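Local coordinates for protein 4-hydroxybutyrate coenzyme A transferase (Shewanella oneidensis, PDB 2OAS) that probably transfers coenzyme A between short-chain carboxylic acids such as acetate and 4-hydroxybutyrate, as a member of the acetyl-CoA hydrolase/transferase family, at residues G229-L234 / K253-G258; L240-V243 / V247-N250. All blocks are in the same frame, centred on the assembly; numbering follows the deposited sequence.

Contact 1. Residues G229-L234 / K253-G258; sequences GVHTEL and KRFYPG. With COA (coenzyme A), chain C.
Lys-253 lays its aliphatic chain against Gly-229, CG lying 4.2 Å from Gly-229 CA; Gly-229, having no CB, leaves room for that chain. The chain then bends at chi3, and its ammonium group arrives beside the carbonyl of Val-230. Lys-253 NZ donates to Val-230 O over 2.9 Å from above the carbonyl plane, 39° out of it. The same nitrogen also serves the backbone oxygen of Lys-259. A third, weak bond runs from Lys-253 NZ to Tyr-256 O at 3.3 Å, so one buried amine ties together three carbonyls. A methionine in its place would probably lose all three bonds, leaving the 253-258 loop less firmly joined to Val-230. Next, the backbone nitrogens of Arg-254 and Phe-255 share Asn-298 OD1. Phe-255 turns its ring away from its own nitrogen (chi1 177°), which brings Phe-255 CD1 to 3.7 Å from His-231 CE1. The ring planes stand at 74°, an oblique pairing, while NE2 of the histidine is hydrogen-bonded to Val-289 O. Tyr-256 CD1 lies over the rim of one face of the Phe-255 ring, 3.4 Å above its plane. Beyond His-231 the first segment runs on to the active site: Thr-232 OG1 donates to Leu-234 O at 2.9 Å and also bonds to Met-209 N, bridging over Glu-233, whose CD is joined to coenzyme A S1P by a covalent bond of 1.8 Å. This glutamyl-CoA thioester, a little beyond strand 229-230, is the hallmark intermediate of glutamate-dependent CoA-transferases.

Contact 2. Residues L240-V243 / V247-N250; sequences LQLV and VINN
Ile-248 fills the angle between Leu-242 and Val-243, and this is where the two segments pack closely. Its CG1-CD1 arm is extended (chi2 178°) and meets the leucine at its CB, Ile-248 CD1 coming to 3.8 Å from Leu-242 CB and CG1 to 4.0 Å from the same atom. The other branch turns toward the valine: Ile-248 CG2 and Val-243 CG2 are 4.1 Å apart, the two side chains crossing at a slant. Beside this hydrocarbon, Leu-242 O receives two backbone donors at once. Val-247 N comes to 3.1 Å from Leu-242 O with a strongly bent N-H angle of 122°, and Ile-248 N to 3.4 Å from it along a straighter path of 151°; both bonds are weak. Val-247 also brings its CB to 3.5 Å from Leu-242 O, adding an apolar cover. The arrangement is a helix C-terminus met by its own returning chain: helix 237-244 ends, the backbone doubles back, and the first residues after the turn take up a carbonyl of the last helical turn. Leu-228, just ahead of strand 229-230, touches the side chains of Val-247 and Ile-248 and bonds to the backbone of Val-247. Val-243 is the transition to the looser side: CG2 packs on Ile-248 and the side chain also meets Tyr-274 of helix 269-275, yet it stays partly open to solvent. The loop parts from the helix at Asn-249, also partly open to solvent, whose ND2 bonds to Asp-227 OD1, while Gln-241 on the helix projects into solvent without meeting the loop.

Both contacts are largely buried, but contact 1 lies nearer the chain's centre, about 17 Å from it centre to centre against about 21 Å for contact 2, which has the more open flank. They share the loop following helix 237-244, so contact 2 closes a short turn within the longer excursion spanned by contact 1. The chemistry differs accordingly: 229-234 with 253-258 depends on a buried ammonium group and an aromatic pair, on the segment that farther along carries the CoA-bonded Glu-233, whereas 240-243 with 247-250 is aliphatic, with weak backbone bonds. They meet directly where Asn-250 OD1 sits 2.7 Å from Val-230 N, and where Val-230 CG2 packs on Ile-248 CD1.

Contact 1. Residues G229-L234 / K253-G258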
ATOM      1  N   GLY A 229     -12.189   7.162  20.473  1.00 36.19           N
ATOM      2  CA  GLY A 229     -13.064   6.347  19.659  1.00 33.18           C
ATOM      3  C   GLY A 229     -12.417   5.018  19.331  1.00 31.95           C
ATOM      4  O   GLY A 229     -11.247   4.799  19.633  1.00 30.69           O
ATOM      5  N   VAL A 230     -13.176   4.129  18.706  1.00 30.96           N
ATOM      6  CA  VAL A 230     -12.663   2.816  18.348  1.00 29.86           C
ATOM      7  C   VAL A 230     -13.170   2.354  16.973  1.00 29.47           C
ATOM      8  O   VAL A 230     -14.373   2.256  16.739  1.00 27.68           O
ATOM      9  CB  VAL A 230     -13.053   1.761  19.440  1.00 30.40           C
ATOM     10  CG1 VAL A 230     -12.784   0.356  18.945  1.00 27.72           C
ATOM     11  CG2 VAL A 230     -12.283   2.026  20.725  1.00 28.12           C
ATOM     12  N   HIS A 231     -12.230   2.097  16.071  1.00 29.84           N
ATOM     13  CA  HIS A 231     -12.514   1.592  14.719  1.00 29.91           C
ATOM     14  C   HIS A 231     -11.295   0.723  14.418  1.00 31.01           C
ATOM     15  O   HIS A 231     -10.296   1.185  13.866  1.00 31.27           O
ATOM     16  CB  HIS A 231     -12.608   2.731  13.701  1.00 28.81           C
ATOM     17  CG  HIS A 231     -13.089   2.275  12.360  1.00 28.90           C
ATOM     18  ND1 HIS A 231     -14.414   2.332  11.987  1.00 29.72           N
ATOM     19  CD2 HIS A 231     -12.444   1.640  11.355  1.00 30.28           C
ATOM     20  CE1 HIS A 231     -14.567   1.742  10.814  1.00 29.73           C
ATOM     21  NE2 HIS A 231     -13.387   1.314  10.408  1.00 30.27           N
ATOM     22  N   THR A 232     -11.382  -0.544  14.786  1.00 31.68           N
ATOM     23  CA  THR A 232     -10.250  -1.430  14.653  1.00 31.96           C
ATOM     24  C   THR A 232     -10.570  -2.782  14.019  1.00 31.52           C
ATOM     25  O   THR A 232     -11.731  -3.144  13.833  1.00 30.71           O
ATOM     26  CB  THR A 232      -9.643  -1.622  16.066  1.00 32.49           C
ATOM     27  OG1 THR A 232      -8.571  -2.569  16.043  1.00 34.81           O
ATOM     28  CG2 THR A 232     -10.722  -2.080  17.021  1.00 32.67           C
ATOM     29  N   GLU A 233      -9.519  -3.489  13.677  1.00 15.00           N
ATOM     30  CA  GLU A 233      -9.651  -4.828  13.115  1.00 15.00           C
ATOM     31  C   GLU A 233     -10.171  -5.811  14.158  1.00 15.00           C
ATOM     32  O   GLU A 233     -10.903  -6.730  13.875  1.00 32.54           O
ATOM     33  CB  GLU A 233      -8.270  -5.459  12.916  1.00 15.00           C
ATOM     34  CG  GLU A 233      -7.919  -5.740  11.464  1.00 15.00           C
ATOM     35  CD  GLU A 233      -6.867  -6.819  11.317  1.00 15.00           C
ATOM     36  OE1 GLU A 233      -6.072  -6.750  10.355  1.00 15.00           O
ATOM     37  N   LEU A 234      -9.791  -5.537  15.414  1.00 29.78           N
ATOM     38  CA  LEU A 234     -10.244  -6.369  16.528  1.00 31.59           C
ATOM     39  C   LEU A 234      -9.914  -5.673  17.841  1.00 31.29           C
ATOM     40  O   LEU A 234      -9.168  -4.695  17.849  1.00 29.97           O
ATOM     41  CB  LEU A 234      -9.555  -7.747  16.513  1.00 32.88           C
ATOM     42  CG  LEU A 234      -8.125  -7.795  17.087  1.00 35.09           C
ATOM     43  CD1 LEU A 234      -7.640  -9.246  17.320  1.00 32.17           C
ATOM     44  CD2 LEU A 234      -7.212  -7.056  16.133  1.00 35.37           C
ATOM     45  N   LYS A 253     -16.109  10.356  16.452  1.00 41.87           N
ATOM     46  CA  LYS A 253     -16.055   9.649  15.176  1.00 42.51           C
ATOM     47  C   LYS A 253     -17.132  10.184  14.239  1.00 43.42           C
ATOM     48  O   LYS A 253     -18.123  10.757  14.692  1.00 44.22           O
ATOM     49  CB  LYS A 253     -16.270   8.149  15.382  1.00 40.72           C
ATOM     50  CG  LYS A 253     -15.157   7.425  16.154  1.00 39.17           C
ATOM     51  CD  LYS A 253     -15.175   5.915  15.842  1.00 36.57           C
ATOM     52  CE  LYS A 253     -16.546   5.287  16.118  1.00 35.95           C
ATOM     53  NZ  LYS A 253     -16.661   3.834  15.797  1.00 35.08           N
ATOM     54  N   ARG A 254     -16.941  10.011  12.937  1.00 43.88           N
ATOM     55  CA  ARG A 254     -17.939  10.468  11.973  1.00 44.41           C
ATOM     56  C   ARG A 254     -18.605   9.263  11.321  1.00 44.21           C
ATOM     57  O   ARG A 254     -19.712   9.362  10.781  1.00 45.29           O
ATOM     58  CB  ARG A 254     -17.310  11.370  10.899  1.00 44.89           C
ATOM     59  CG  ARG A 254     -16.548  12.559  11.469  1.00 47.21           C
ATOM     60  CD  ARG A 254     -16.414  13.711  10.468  1.00 49.97           C
ATOM     61  NE  ARG A 254     -15.542  14.791  10.944  1.00 52.68           N
ATOM     62  CZ  ARG A 254     -15.674  15.431  12.107  1.00 54.47           C
ATOM     63  NH1 ARG A 254     -14.822  16.396  12.426  1.00 54.55           N
ATOM     64  NH2 ARG A 254     -16.647  15.109  12.953  1.00 55.79           N
ATOM     65  N   PHE A 255     -17.925   8.121  11.373  1.00 42.51           N
ATOM     66  CA  PHE A 255     -18.460   6.904  10.788  1.00 41.64           C
ATOM     67  C   PHE A 255     -18.882   6.012  11.934  1.00 42.39           C
ATOM     68  O   PHE A 255     -18.043   5.462  12.644  1.00 42.31           O
ATOM     69  CB  PHE A 255     -17.408   6.225   9.922  1.00 40.91           C
ATOM     70  CG  PHE A 255     -17.856   4.926   9.326  1.00 40.38           C
ATOM     71  CD1 PHE A 255     -17.637   3.730  10.001  1.00 39.82           C
ATOM     72  CD2 PHE A 255     -18.482   4.893   8.085  1.00 38.13           C
ATOM     73  CE1 PHE A 255     -18.033   2.514   9.442  1.00 38.71           C
ATOM     74  CE2 PHE A 255     -18.881   3.690   7.519  1.00 38.03           C
ATOM     75  CZ  PHE A 255     -18.657   2.496   8.198  1.00 38.11           C
ATOM     76  N   TYR A 256     -20.195   5.885  12.104  1.00 42.40           N
ATOM     77  CA  TYR A 256     -20.775   5.095  13.181  1.00 42.87           C
ATOM     78  C   TYR A 256     -20.363   5.664  14.541  1.00 43.11           C
ATOM     79  O   TYR A 256     -19.718   4.989  15.343  1.00 42.97           O
ATOM     80  CB  TYR A 256     -20.348   3.625  13.089  1.00 42.88           C
ATOM     81  CG  TYR A 256     -21.199   2.778  12.174  1.00 43.62           C
ATOM     82  CD1 TYR A 256     -21.089   2.884  10.786  1.00 43.72           C
ATOM     83  CD2 TYR A 256     -22.102   1.853  12.697  1.00 43.15           C
ATOM     84  CE1 TYR A 256     -21.853   2.083   9.938  1.00 44.60           C
ATOM     85  CE2 TYR A 256     -22.872   1.049  11.864  1.00 44.78           C
ATOM     86  CZ  TYR A 256     -22.744   1.166  10.485  1.00 46.31           C
ATOM     87  OH  TYR A 256     -23.504   0.357   9.664  1.00 48.48           O
ATOM     88  N   PRO A 257     -20.722   6.927  14.810  1.00 43.84           N
ATOM     89  CA  PRO A 257     -20.372   7.550  16.091  1.00 43.67           C
ATOM     90  C   PRO A 257     -21.145   6.942  17.263  1.00 43.02           C
ATOM     91  O   PRO A 257     -22.253   6.433  17.089  1.00 42.13           O
ATOM     92  CB  PRO A 257     -20.714   9.020  15.859  1.00 44.69           C
ATOM     93  CG  PRO A 257     -21.853   8.955  14.881  1.00 44.02           C
ATOM     94  CD  PRO A 257     -21.373   7.902  13.911  1.00 44.35           C
ATOM     95  N   GLY A 258     -20.550   6.991  18.450  1.00 41.89           N
ATOM     96  CA  GLY A 258     -21.202   6.437  19.621  1.00 41.00           C
ATOM     97  C   GLY A 258     -21.070   4.928  19.744  1.00 40.71           C
ATOM     98  O   GLY A 258     -21.398   4.370  20.789  1.00 39.75           O
TER
HETATM   99  N1A COA C 501      14.138 -12.150  13.767  1.00 61.29           N
HETATM  100  C2A COA C 501      14.216 -13.494  14.337  1.00 61.98           C
HETATM  101  N3A COA C 501      13.107 -13.828  15.254  1.00 61.87           N
HETATM  102  C4A COA C 501      12.033 -12.871  15.576  1.00 62.27           C
HETATM  103  C5A COA C 501      11.959 -11.554  14.997  1.00 62.79           C
HETATM  104  C6A COA C 501      13.066 -11.190  14.081  1.00 61.78           C
HETATM  105  N6A COA C 501      13.097  -9.913  13.470  1.00 60.23           N
HETATM  106  N7A COA C 501      10.847 -10.878  15.473  1.00 62.96           N
HETATM  107  C8A COA C 501      10.221 -11.798  16.331  1.00 63.13           C
HETATM  108  N9A COA C 501      10.920 -13.025  16.407  1.00 63.18           N
HETATM  109  C1B COA C 501      10.599 -14.203  17.188  1.00 64.39           C
HETATM  110  C2B COA C 501      10.401 -14.075  18.730  1.00 65.05           C
HETATM  111  O2B COA C 501      11.428 -14.649  19.456  1.00 65.31           O
HETATM  112  C3B COA C 501       9.030 -14.673  19.048  1.00 66.26           C
HETATM  113  O3B COA C 501       9.152 -15.731  20.050  1.00 69.91           O
HETATM  114  P3B COA C 501       7.922 -16.558  20.608  1.00 72.29           P
HETATM  115  O7A COA C 501       6.842 -15.739  21.195  1.00 73.24           O
HETATM  116  O8A COA C 501       7.334 -17.366  19.497  1.00 72.41           O
HETATM  117  O9A COA C 501       8.422 -17.499  21.600  1.00 72.10           O
HETATM  118  C4B COA C 501       8.445 -15.128  17.765  1.00 64.41           C
HETATM  119  O4B COA C 501       9.367 -14.852  16.698  1.00 63.86           O
HETATM  120  C5B COA C 501       7.056 -14.360  17.808  1.00 62.82           C
HETATM  121  O5B COA C 501       7.242 -12.935  17.786  1.00 60.28           O
HETATM  122  P1A COA C 501       6.278 -11.787  18.502  1.00 59.48           P
HETATM  123  O1A COA C 501       6.109 -11.961  19.918  1.00 60.50           O
HETATM  124  O2A COA C 501       6.809 -10.390  18.272  1.00 59.13           O
HETATM  125  O3A COA C 501       4.920 -11.982  17.719  1.00 59.59           O
HETATM  126  P2A COA C 501       3.646 -11.127  17.971  1.00 60.33           P
HETATM  127  O4A COA C 501       2.553 -12.003  18.384  1.00 61.11           O
HETATM  128  O5A COA C 501       3.861 -10.140  19.013  1.00 59.29           O
HETATM  129  O6A COA C 501       3.261 -10.276  16.838  1.00 60.07           O
HETATM  130  CBP COA C 501       3.260  -9.530  14.422  1.00 57.18           C
HETATM  131  CCP COA C 501       3.911  -9.400  15.917  1.00 58.07           C
HETATM  132  CDP COA C 501       3.809 -10.985  14.212  1.00 56.31           C
HETATM  133  CEP COA C 501       3.968  -8.541  13.397  1.00 56.41           C
HETATM  134  CAP COA C 501       1.576  -9.513  14.408  1.00 56.44           C
HETATM  135  OAP COA C 501       1.328  -8.147  14.864  1.00 55.72           O
HETATM  136  C9P COA C 501       0.955  -9.664  13.015  1.00 55.69           C
HETATM  137  O9P COA C 501       0.445 -10.737  12.731  1.00 54.38           O
HETATM  138  N8P COA C 501       0.994  -8.541  12.149  1.00 56.32           N
HETATM  139  C7P COA C 501       0.500  -8.322  10.796  1.00 55.65           C
HETATM  140  C6P COA C 501      -0.515  -7.140  10.579  1.00 55.85           C
HETATM  141  C5P COA C 501      -1.930  -7.455  10.844  1.00 56.48           C
HETATM  142  O5P COA C 501      -2.816  -7.038  10.089  1.00 57.13           O
HETATM  143  N4P COA C 501      -2.165  -8.269  12.009  1.00 58.14           N
HETATM  144  C3P COA C 501      -3.389  -8.804  12.588  1.00 59.42           C
HETATM  145  C2P COA C 501      -4.567  -7.784  12.815  1.00 59.96           C
HETATM  146  S1P COA C 501      -6.131  -8.323  12.066  1.00 60.53           S

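Contact 2. Residues L240-V243 / V247-N250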
ATOM      1  N   LEU A 240     -12.128  -2.911  26.691  1.00 44.18           N
ATOM      2  CA  LEU A 240     -13.241  -3.037  27.612  1.00 45.68           C
ATOM      3  C   LEU A 240     -13.013  -2.221  28.893  1.00 45.95           C
ATOM      4  O   LEU A 240     -13.931  -1.564  29.385  1.00 46.63           O
ATOM      5  CB  LEU A 240     -13.457  -4.523  27.934  1.00 45.32           C
ATOM      6  CG  LEU A 240     -14.528  -4.929  28.943  1.00 45.84           C
ATOM      7  CD1 LEU A 240     -15.901  -4.485  28.475  1.00 46.38           C
ATOM      8  CD2 LEU A 240     -14.476  -6.429  29.128  1.00 46.45           C
ATOM      9  N   GLN A 241     -11.793  -2.244  29.418  1.00 46.86           N
ATOM     10  CA  GLN A 241     -11.467  -1.507  30.639  1.00 47.65           C
ATOM     11  C   GLN A 241     -11.575   0.007  30.490  1.00 46.89           C
ATOM     12  O   GLN A 241     -11.997   0.692  31.413  1.00 47.17           O
ATOM     13  CB  GLN A 241     -10.056  -1.865  31.108  1.00 50.05           C
ATOM     14  CG  GLN A 241      -9.911  -3.307  31.577  1.00 54.59           C
ATOM     15  CD  GLN A 241      -8.554  -3.572  32.213  1.00 56.65           C
ATOM     16  OE1 GLN A 241      -7.530  -3.659  31.521  1.00 58.25           O
ATOM     17  NE2 GLN A 241      -8.537  -3.682  33.547  1.00 56.70           N
ATOM     18  N   LEU A 242     -11.179   0.528  29.332  1.00 45.99           N
ATOM     19  CA  LEU A 242     -11.235   1.963  29.077  1.00 45.15           C
ATOM     20  C   LEU A 242     -12.671   2.399  28.824  1.00 45.27           C
ATOM     21  O   LEU A 242     -13.031   3.560  29.027  1.00 46.14           O
ATOM     22  CB  LEU A 242     -10.351   2.326  27.875  1.00 44.11           C
ATOM     23  CG  LEU A 242      -8.875   2.658  28.161  1.00 43.00           C
ATOM     24  CD1 LEU A 242      -8.261   1.617  29.068  1.00 42.77           C
ATOM     25  CD2 LEU A 242      -8.105   2.762  26.854  1.00 40.60           C
ATOM     26  N   VAL A 243     -13.493   1.465  28.379  1.00 45.24           N
ATOM     27  CA  VAL A 243     -14.879   1.776  28.126  1.00 45.20           C
ATOM     28  C   VAL A 243     -15.588   1.991  29.452  1.00 45.96           C
ATOM     29  O   VAL A 243     -16.304   2.980  29.624  1.00 46.32           O
ATOM     30  CB  VAL A 243     -15.574   0.638  27.348  1.00 44.78           C
ATOM     31  CG1 VAL A 243     -17.066   0.914  27.220  1.00 42.15           C
ATOM     32  CG2 VAL A 243     -14.927   0.509  25.969  1.00 41.65           C
ATOM     33  N   VAL A 247     -13.391   6.604  29.290  1.00 41.16           N
ATOM     34  CA  VAL A 247     -12.345   7.148  28.424  1.00 39.91           C
ATOM     35  C   VAL A 247     -12.711   7.013  26.953  1.00 39.02           C
ATOM     36  O   VAL A 247     -12.349   7.850  26.133  1.00 39.75           O
ATOM     37  CB  VAL A 247     -11.005   6.426  28.665  1.00 40.83           C
ATOM     38  CG1 VAL A 247      -9.907   7.072  27.849  1.00 41.14           C
ATOM     39  CG2 VAL A 247     -10.658   6.463  30.132  1.00 40.75           C
ATOM     40  N   ILE A 248     -13.425   5.941  26.625  1.00 38.55           N
ATOM     41  CA  ILE A 248     -13.868   5.674  25.253  1.00 37.46           C
ATOM     42  C   ILE A 248     -15.379   5.898  25.154  1.00 37.70           C
ATOM     43  O   ILE A 248     -16.145   5.339  25.941  1.00 38.52           O
ATOM     44  CB  ILE A 248     -13.550   4.212  24.857  1.00 35.81           C
ATOM     45  CG1 ILE A 248     -12.040   4.034  24.689  1.00 35.30           C
ATOM     46  CG2 ILE A 248     -14.283   3.832  23.600  1.00 33.87           C
ATOM     47  CD1 ILE A 248     -11.629   2.625  24.344  1.00 32.81           C
ATOM     48  N   ASN A 249     -15.802   6.712  24.193  1.00 37.35           N
ATOM     49  CA  ASN A 249     -17.224   6.991  23.990  1.00 36.57           C
ATOM     50  C   ASN A 249     -17.578   7.206  22.522  1.00 36.65           C
ATOM     51  O   ASN A 249     -18.722   7.497  22.193  1.00 38.75           O
ATOM     52  CB  ASN A 249     -17.643   8.209  24.800  1.00 34.83           C
ATOM     53  CG  ASN A 249     -16.801   9.418  24.490  1.00 33.49           C
ATOM     54  OD1 ASN A 249     -16.535   9.709  23.329  1.00 34.58           O
ATOM     55  ND2 ASN A 249     -16.379  10.135  25.526  1.00 34.10           N
ATOM     56  N   ASN A 250     -16.591   7.082  21.645  1.00 37.07           N
ATOM     57  CA  ASN A 250     -16.836   7.217  20.215  1.00 38.40           C
ATOM     58  C   ASN A 250     -17.611   8.470  19.831  1.00 38.24           C
ATOM     59  O   ASN A 250     -18.288   8.514  18.797  1.00 38.78           O
ATOM     60  CB  ASN A 250     -17.589   5.975  19.720  1.00 37.12           C
ATOM     61  CG  ASN A 250     -16.844   4.694  20.029  1.00 35.76           C
ATOM     62  OD1 ASN A 250     -15.713   4.505  19.582  1.00 34.08           O
ATOM     63  ND2 ASN A 250     -17.467   3.813  20.799  1.00 33.19           N
TER